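Local coordinates for protein LAE5 (Uncultured bacterium, PDB 5JD3) that probably hydrolyses carboxylic esters, as an alpha/beta hydrolase-type esterase of the GDSL lipase/acylhydrolase family, at residues K29-D35 and R77-N83; I37-R42 and N53-Y59. All coordinates share one frame; numbering follows the deposited sequence.

Contact 1: residues K29-D35 and R77-N83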
loop_
_atom_site.group_PDB
_atom_site.type_symbol
_atom_site.label_atom_id
_atom_site.label_comp_id
_atom_site.label_asym_id
_atom_site.label_seq_id
_atom_site.Cartn_x
_atom_site.Cartn_y
_atom_site.Cartn_z
ATOM N N LYS A 29 7.450 -14.434 5.864
ATOM C CA LYS A 29 6.097 -13.916 6.031
ATOM C C LYS A 29 6.042 -12.416 5.765
ATOM O O LYS A 29 6.721 -11.631 6.426
ATOM C CB LYS A 29 5.563 -14.211 7.435
ATOM C CG LYS A 29 4.269 -13.469 7.747
ATOM C CD LYS A 29 3.416 -14.200 8.772
ATOM C CE LYS A 29 3.965 -14.041 10.176
ATOM N NZ LYS A 29 2.957 -14.429 11.203
ATOM N N LEU A 30 5.225 -12.028 4.791
ATOM C CA LEU A 30 5.051 -10.625 4.444
ATOM C C LEU A 30 3.716 -10.087 4.948
ATOM O O LEU A 30 2.656 -10.618 4.614
ATOM C CB LEU A 30 5.153 -10.433 2.929
ATOM C CG LEU A 30 4.710 -9.073 2.384
ATOM C CD1 LEU A 30 5.591 -7.951 2.914
ATOM C CD2 LEU A 30 4.706 -9.082 0.863
ATOM N N VAL A 31 3.775 -9.032 5.753
ATOM C CA VAL A 31 2.569 -8.382 6.249
ATOM C C VAL A 31 2.328 -7.076 5.501
ATOM O O VAL A 31 3.166 -6.175 5.520
ATOM C CB VAL A 31 2.653 -8.102 7.763
ATOM C CG1 VAL A 31 1.562 -7.131 8.189
ATOM C CG2 VAL A 31 2.556 -9.401 8.547
ATOM N N ILE A 32 1.180 -6.986 4.837
ATOM C CA ILE A 32 0.824 -5.794 4.079
ATOM C C ILE A 32 -0.308 -5.041 4.768
ATOM O O ILE A 32 -1.403 -5.574 4.951
ATOM C CB ILE A 32 0.415 -6.147 2.638
ATOM C CG1 ILE A 32 1.505 -6.992 1.975
ATOM C CG2 ILE A 32 0.148 -4.884 1.836
ATOM C CD1 ILE A 32 1.147 -7.478 0.589
ATOM N N ILE A 33 -0.036 -3.796 5.148
ATOM C CA ILE A 33 -0.977 -3.011 5.935
ATOM C C ILE A 33 -1.296 -1.682 5.247
ATOM O O ILE A 33 -0.431 -1.076 4.613
ATOM C CB ILE A 33 -0.419 -2.762 7.361
ATOM C CG1 ILE A 33 -1.441 -2.037 8.239
ATOM C CG2 ILE A 33 0.900 -1.999 7.305
ATOM C CD1 ILE A 33 -1.000 -1.877 9.677
ATOM N N GLY A 34 -2.548 -1.243 5.354
ATOM C CA GLY A 34 -2.971 0.003 4.739
ATOM C C GLY A 34 -4.464 0.257 4.844
ATOM O O GLY A 34 -5.121 -0.217 5.770
ATOM N N ASP A 35 -4.999 1.011 3.887
ATOM C CA ASP A 35 -6.416 1.363 3.890
ATOM C C ASP A 35 -7.263 0.359 3.107
ATOM O O ASP A 35 -6.927 -0.823 3.036
ATOM C CB ASP A 35 -6.616 2.775 3.333
ATOM C CG ASP A 35 -5.807 3.028 2.075
ATOM O OD1 ASP A 35 -5.699 2.112 1.233
ATOM O OD2 ASP A 35 -5.276 4.151 1.929
ATOM N N ARG A 77 4.436 -16.396 2.699
ATOM C CA ARG A 77 3.256 -16.310 3.548
ATOM C C ARG A 77 2.777 -14.864 3.666
ATOM O O ARG A 77 3.357 -14.070 4.403
ATOM C CB ARG A 77 3.574 -16.890 4.927
ATOM C CG ARG A 77 2.407 -16.969 5.893
ATOM C CD ARG A 77 2.876 -17.548 7.219
ATOM N NE ARG A 77 1.855 -17.476 8.258
ATOM C CZ ARG A 77 2.039 -17.876 9.511
ATOM N NH1 ARG A 77 3.209 -18.376 9.885
ATOM N NH2 ARG A 77 1.054 -17.774 10.393
ATOM N N LEU A 78 1.720 -14.524 2.934
ATOM C CA LEU A 78 1.239 -13.147 2.892
ATOM C C LEU A 78 0.087 -12.894 3.860
ATOM O O LEU A 78 -0.809 -13.725 4.011
ATOM C CB LEU A 78 0.810 -12.773 1.471
ATOM C CG LEU A 78 1.897 -12.196 0.558
ATOM C CD1 LEU A 78 2.929 -13.251 0.183
ATOM C CD2 LEU A 78 1.281 -11.575 -0.687
ATOM N N VAL A 79 0.124 -11.735 4.512
ATOM C CA VAL A 79 -0.905 -11.345 5.470
ATOM C C VAL A 79 -1.511 -9.993 5.105
ATOM O O VAL A 79 -0.789 -9.017 4.901
ATOM C CB VAL A 79 -0.346 -11.261 6.904
ATOM C CG1 VAL A 79 -1.480 -11.104 7.907
ATOM C CG2 VAL A 79 0.492 -12.489 7.227
ATOM N N ASN A 80 -2.837 -9.937 5.027
ATOM C CA ASN A 80 -3.528 -8.686 4.739
ATOM C C ASN A 80 -3.999 -8.009 6.023
ATOM O O ASN A 80 -4.849 -8.535 6.738
ATOM C CB ASN A 80 -4.718 -8.932 3.805
ATOM C CG ASN A 80 -5.317 -7.641 3.259
ATOM O OD1 ASN A 80 -5.119 -6.559 3.812
ATOM N ND2 ASN A 80 -6.059 -7.757 2.164
ATOM N N GLN A 81 -3.444 -6.835 6.306
ATOM C CA GLN A 81 -3.839 -6.071 7.482
ATOM C C GLN A 81 -4.380 -4.699 7.094
ATOM O O GLN A 81 -4.171 -3.715 7.802
ATOM C CB GLN A 81 -2.659 -5.922 8.446
ATOM C CG GLN A 81 -2.349 -7.181 9.238
ATOM C CD GLN A 81 -3.472 -7.561 10.185
ATOM O OE1 GLN A 81 -3.862 -6.776 11.049
ATOM N NE2 GLN A 81 -4.001 -8.768 10.023
ATOM N N GLY A 82 -5.080 -4.644 5.966
ATOM C CA GLY A 82 -5.660 -3.402 5.490
ATOM C C GLY A 82 -6.995 -3.088 6.140
ATOM O O GLY A 82 -7.875 -3.946 6.219
ATOM N N ASN A 83 -7.138 -1.853 6.613
ATOM C CA ASN A 83 -8.385 -1.387 7.215
ATOM C C ASN A 83 -8.926 -0.164 6.484
ATOM O O ASN A 83 -8.236 0.845 6.368
ATOM C CB ASN A 83 -8.182 -1.057 8.695
ATOM C CG ASN A 83 -7.967 -2.291 9.550
ATOM O OD1 ASN A 83 -7.765 -3.392 9.038
ATOM N ND2 ASN A 83 -8.008 -2.112 10.864
#
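Strands 29-34 and 77-82 are parallel neighbours in the central sheet of this GDSL-family hydrolase. Strand 77-82 lies at one edge of the sheet, and strand 29-34 leads into the loop at Asp35. The short strand axes run 15° from parallel. Leu30 N donates to Arg77 O, and Leu30 O accepts from Val79 N. Ile32 repeats this with Val79 O and Gln81 N, each bond 2.8 Å from N to O. Farther along, Asn83 N donates to Gly34 O at 2.7 Å.

On one face, Lys29, Val31 and Ile33 sit beside Arg77, Val79 and Gln81. Lys29 and Arg77 lie side by side and point the same way. Lys29 CD packs 3.7 Å from Arg77 NE, and Lys29 NZ stands above the guanidinium centre. This pair of like charges is probably eased by Glu49, which forms a salt bridge with Arg77 NE; Lys29 NZ also bonds to Leu102 O. Val31 CG2 meets Val79 CB at 3.8 Å, both valines pointing alike.

The other face carries Leu30, Ile32 and Leu78, with Leu30 CD2 4.2 Å from Leu78 CG. Asn80 is the polar member here, and its ND2 donates to Thr38 O. Its CG is anti to the backbone N (chi1 -169°), beside the carbonyl carbon, which brings the amide to the residues that follow. An Asx turn results: Asn80 OD1 accepts from Gly82 N at 2.9 Å.

Contact 2: residues I37-R42 and N53-Y59; sequences ITDAGR and NAHGSGY
Tyr59 turns the edge of its ring to the backbone of Ile37 and reaches Thr38 with its hydroxyl. Ile37 O lies near the ring plane, 3.2 Å from Tyr59 CE2. The side chains of Ile37 and Tyr59 cross at about a right angle, with Ile37 CG2 4.0 Å from Tyr59 CE2. Thr38 comes in obliquely, and its OG1 shares a 3.0 Å hydrogen bond with Tyr59 OH. Tyr59 CG sits between the backbone N and the carbonyl carbon (chi1 77°), which brings the ring edge to the short helix. A phenylalanine in its place would probably leave Thr38 OG1 without this partner.

The helix ends at Asp39, and Ala40 leaves it with a positive phi; Asp39 to Arg42 form a type I' beta turn. Asp39 OD1 accepts from Arg42 N in an Asx motif. The turn lies against the loop that leads into helix 59-70. Ala40 CB points at the backbone there, 3.4 Å from Gly58 N. Gly56 fits close by, where a side chain would clash with Asp39 O and Ala40 O.

Ser57 N donates to Ala40 O, and Asn53 ND2 to Gly41 O, each at 3.2 Å. Arg42 lays its CB against Ala54 O and Gly56 N. Its guanidinium leads away, and Arg42 NE hydrogen-bonds to Gly82 O, while a water in the guanidinium plane joins Arg42 NH1 to Ala54 O, 2.8 Å from that oxygen.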
loop_
_atom_site.group_PDB
_atom_site.type_symbol
_atom_site.label_atom_id
_atom_site.label_comp_id
_atom_site.label_asym_id
_atom_site.label_seq_id
_atom_site.Cartn_x
_atom_site.Cartn_y
_atom_site.Cartn_z
ATOM N N ILE A 37 -7.729 0.023 -0.005
ATOM C CA ILE A 37 -7.053 -0.490 -1.190
ATOM C C ILE A 37 -6.289 -1.762 -0.829
ATOM O O ILE A 37 -6.140 -2.666 -1.651
ATOM C CB ILE A 37 -6.101 0.560 -1.794
ATOM C CG1 ILE A 37 -6.864 1.853 -2.085
ATOM C CG2 ILE A 37 -5.457 0.036 -3.070
ATOM C CD1 ILE A 37 -8.031 1.670 -3.034
ATOM N N THR A 38 -5.822 -1.830 0.414
ATOM C CA THR A 38 -5.198 -3.040 0.933
ATOM C C THR A 38 -6.265 -4.004 1.449
ATOM O O THR A 38 -6.214 -5.204 1.180
ATOM C CB THR A 38 -4.200 -2.725 2.061
ATOM O OG1 THR A 38 -3.209 -1.809 1.580
ATOM C CG2 THR A 38 -3.516 -3.994 2.543
ATOM N N ASP A 39 -7.227 -3.456 2.189
ATOM C CA ASP A 39 -8.349 -4.220 2.738
ATOM C C ASP A 39 -9.054 -5.028 1.655
ATOM O O ASP A 39 -9.089 -6.258 1.712
ATOM C CB ASP A 39 -9.343 -3.272 3.420
ATOM C CG ASP A 39 -10.359 -3.999 4.289
ATOM O OD1 ASP A 39 -10.641 -5.189 4.041
ATOM O OD2 ASP A 39 -10.886 -3.363 5.224
ATOM N N ALA A 40 -9.623 -4.321 0.682
ATOM C CA ALA A 40 -10.285 -4.933 -0.469
ATOM C C ALA A 40 -11.418 -5.883 -0.075
ATOM O O ALA A 40 -11.713 -6.838 -0.793
ATOM C CB ALA A 40 -9.265 -5.663 -1.333
ATOM N N GLY A 41 -12.046 -5.616 1.066
ATOM C CA GLY A 41 -13.216 -6.367 1.488
ATOM C C GLY A 41 -12.927 -7.725 2.099
ATOM O O GLY A 41 -13.763 -8.626 2.039
ATOM N N ARG A 42 -11.747 -7.873 2.691
ATOM C CA ARG A 42 -11.378 -9.119 3.356
ATOM C C ARG A 42 -12.257 -9.360 4.579
ATOM O O ARG A 42 -12.858 -8.430 5.116
ATOM C CB ARG A 42 -9.906 -9.092 3.776
ATOM C CG ARG A 42 -9.603 -8.101 4.891
ATOM C CD ARG A 42 -8.117 -8.037 5.198
ATOM N NE ARG A 42 -7.805 -7.038 6.215
ATOM C CZ ARG A 42 -7.692 -7.300 7.514
ATOM N NH1 ARG A 42 -7.860 -8.537 7.959
ATOM N NH2 ARG A 42 -7.406 -6.326 8.367
ATOM N N ASN A 53 -11.504 -15.815 1.730
ATOM C CA ASN A 53 -11.540 -14.353 1.747
ATOM C C ASN A 53 -10.732 -13.759 2.899
ATOM O O ASN A 53 -11.236 -12.953 3.679
ATOM C CB ASN A 53 -12.986 -13.847 1.809
ATOM C CG ASN A 53 -13.099 -12.366 1.485
ATOM O OD1 ASN A 53 -12.209 -11.789 0.860
ATOM N ND2 ASN A 53 -14.192 -11.745 1.912
ATOM N N ALA A 54 -9.473 -14.168 2.999
ATOM C CA ALA A 54 -8.579 -13.629 4.013
ATOM C C ALA A 54 -7.782 -12.458 3.453
ATOM O O ALA A 54 -7.243 -11.647 4.205
ATOM C CB ALA A 54 -7.644 -14.710 4.532
ATOM N N HIS A 55 -7.718 -12.373 2.127
ATOM C CA HIS A 55 -6.924 -11.347 1.459
ATOM C C HIS A 55 -7.779 -10.377 0.648
ATOM O O HIS A 55 -7.268 -9.397 0.106
ATOM C CB HIS A 55 -5.881 -11.996 0.547
ATOM C CG HIS A 55 -4.787 -12.701 1.287
ATOM N ND1 HIS A 55 -3.890 -13.540 0.666
ATOM C CD2 HIS A 55 -4.447 -12.684 2.597
ATOM C CE1 HIS A 55 -3.041 -14.014 1.564
ATOM N NE2 HIS A 55 -3.358 -13.512 2.741
ATOM N N GLY A 56 -9.075 -10.651 0.564
ATOM C CA GLY A 56 -9.974 -9.800 -0.195
ATOM C C GLY A 56 -9.909 -10.078 -1.684
ATOM O O GLY A 56 -9.529 -11.171 -2.105
ATOM N N SER A 57 -10.279 -9.084 -2.483
ATOM C CA SER A 57 -10.292 -9.232 -3.935
ATOM C C SER A 57 -9.507 -8.115 -4.617
ATOM O O SER A 57 -9.834 -7.707 -5.732
ATOM C CB SER A 57 -11.730 -9.259 -4.453
ATOM O OG SER A 57 -12.404 -8.047 -4.164
ATOM N N GLY A 58 -8.471 -7.628 -3.942
ATOM C CA GLY A 58 -7.657 -6.544 -4.463
ATOM C C GLY A 58 -6.251 -6.985 -4.827
ATOM O O GLY A 58 -6.022 -8.154 -5.135
ATOM N N TYR A 59 -5.307 -6.049 -4.780
ATOM C CA TYR A 59 -3.944 -6.319 -5.228
ATOM C C TYR A 59 -3.217 -7.290 -4.302
ATOM O O TYR A 59 -2.358 -8.050 -4.748
ATOM C CB TYR A 59 -3.150 -5.012 -5.362
ATOM C CG TYR A 59 -2.664 -4.407 -4.060
ATOM C CD1 TYR A 59 -1.398 -4.699 -3.564
ATOM C CD2 TYR A 59 -3.458 -3.524 -3.340
ATOM C CE1 TYR A 59 -0.944 -4.144 -2.381
ATOM C CE2 TYR A 59 -3.013 -2.962 -2.155
ATOM C CZ TYR A 59 -1.756 -3.276 -1.682
ATOM O OH TYR A 59 -1.309 -2.720 -0.504
HETATM O O HOH W 1 -8.606 -11.233 6.627
#

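Overall arrangement
Contact 1 lies in the central sheet. Contact 2 packs on the Asn80 side of the sheet, following on from the C-terminal end of strand 29-34, with the two centres about 9 Å apart. Strand 29-34 runs on through Asp35 into helix 36-39, which carries the first segment of contact 2. Asn80 joins the two contacts. Its ND2 probably donates to Thr38 O at 2.7 Å and to His55 O at 2.9 Å, one on each segment of contact 2. Between Asp35 and Ile37 lies Ser36, the likely nucleophile of a Ser-His-Asp triad with His216 and Asp213. Asp35 OD1 bonds to Ile37 N, and the Ile37 side chain touches His216. A bound PEG lies about 3 Å from the Ser57 side chain.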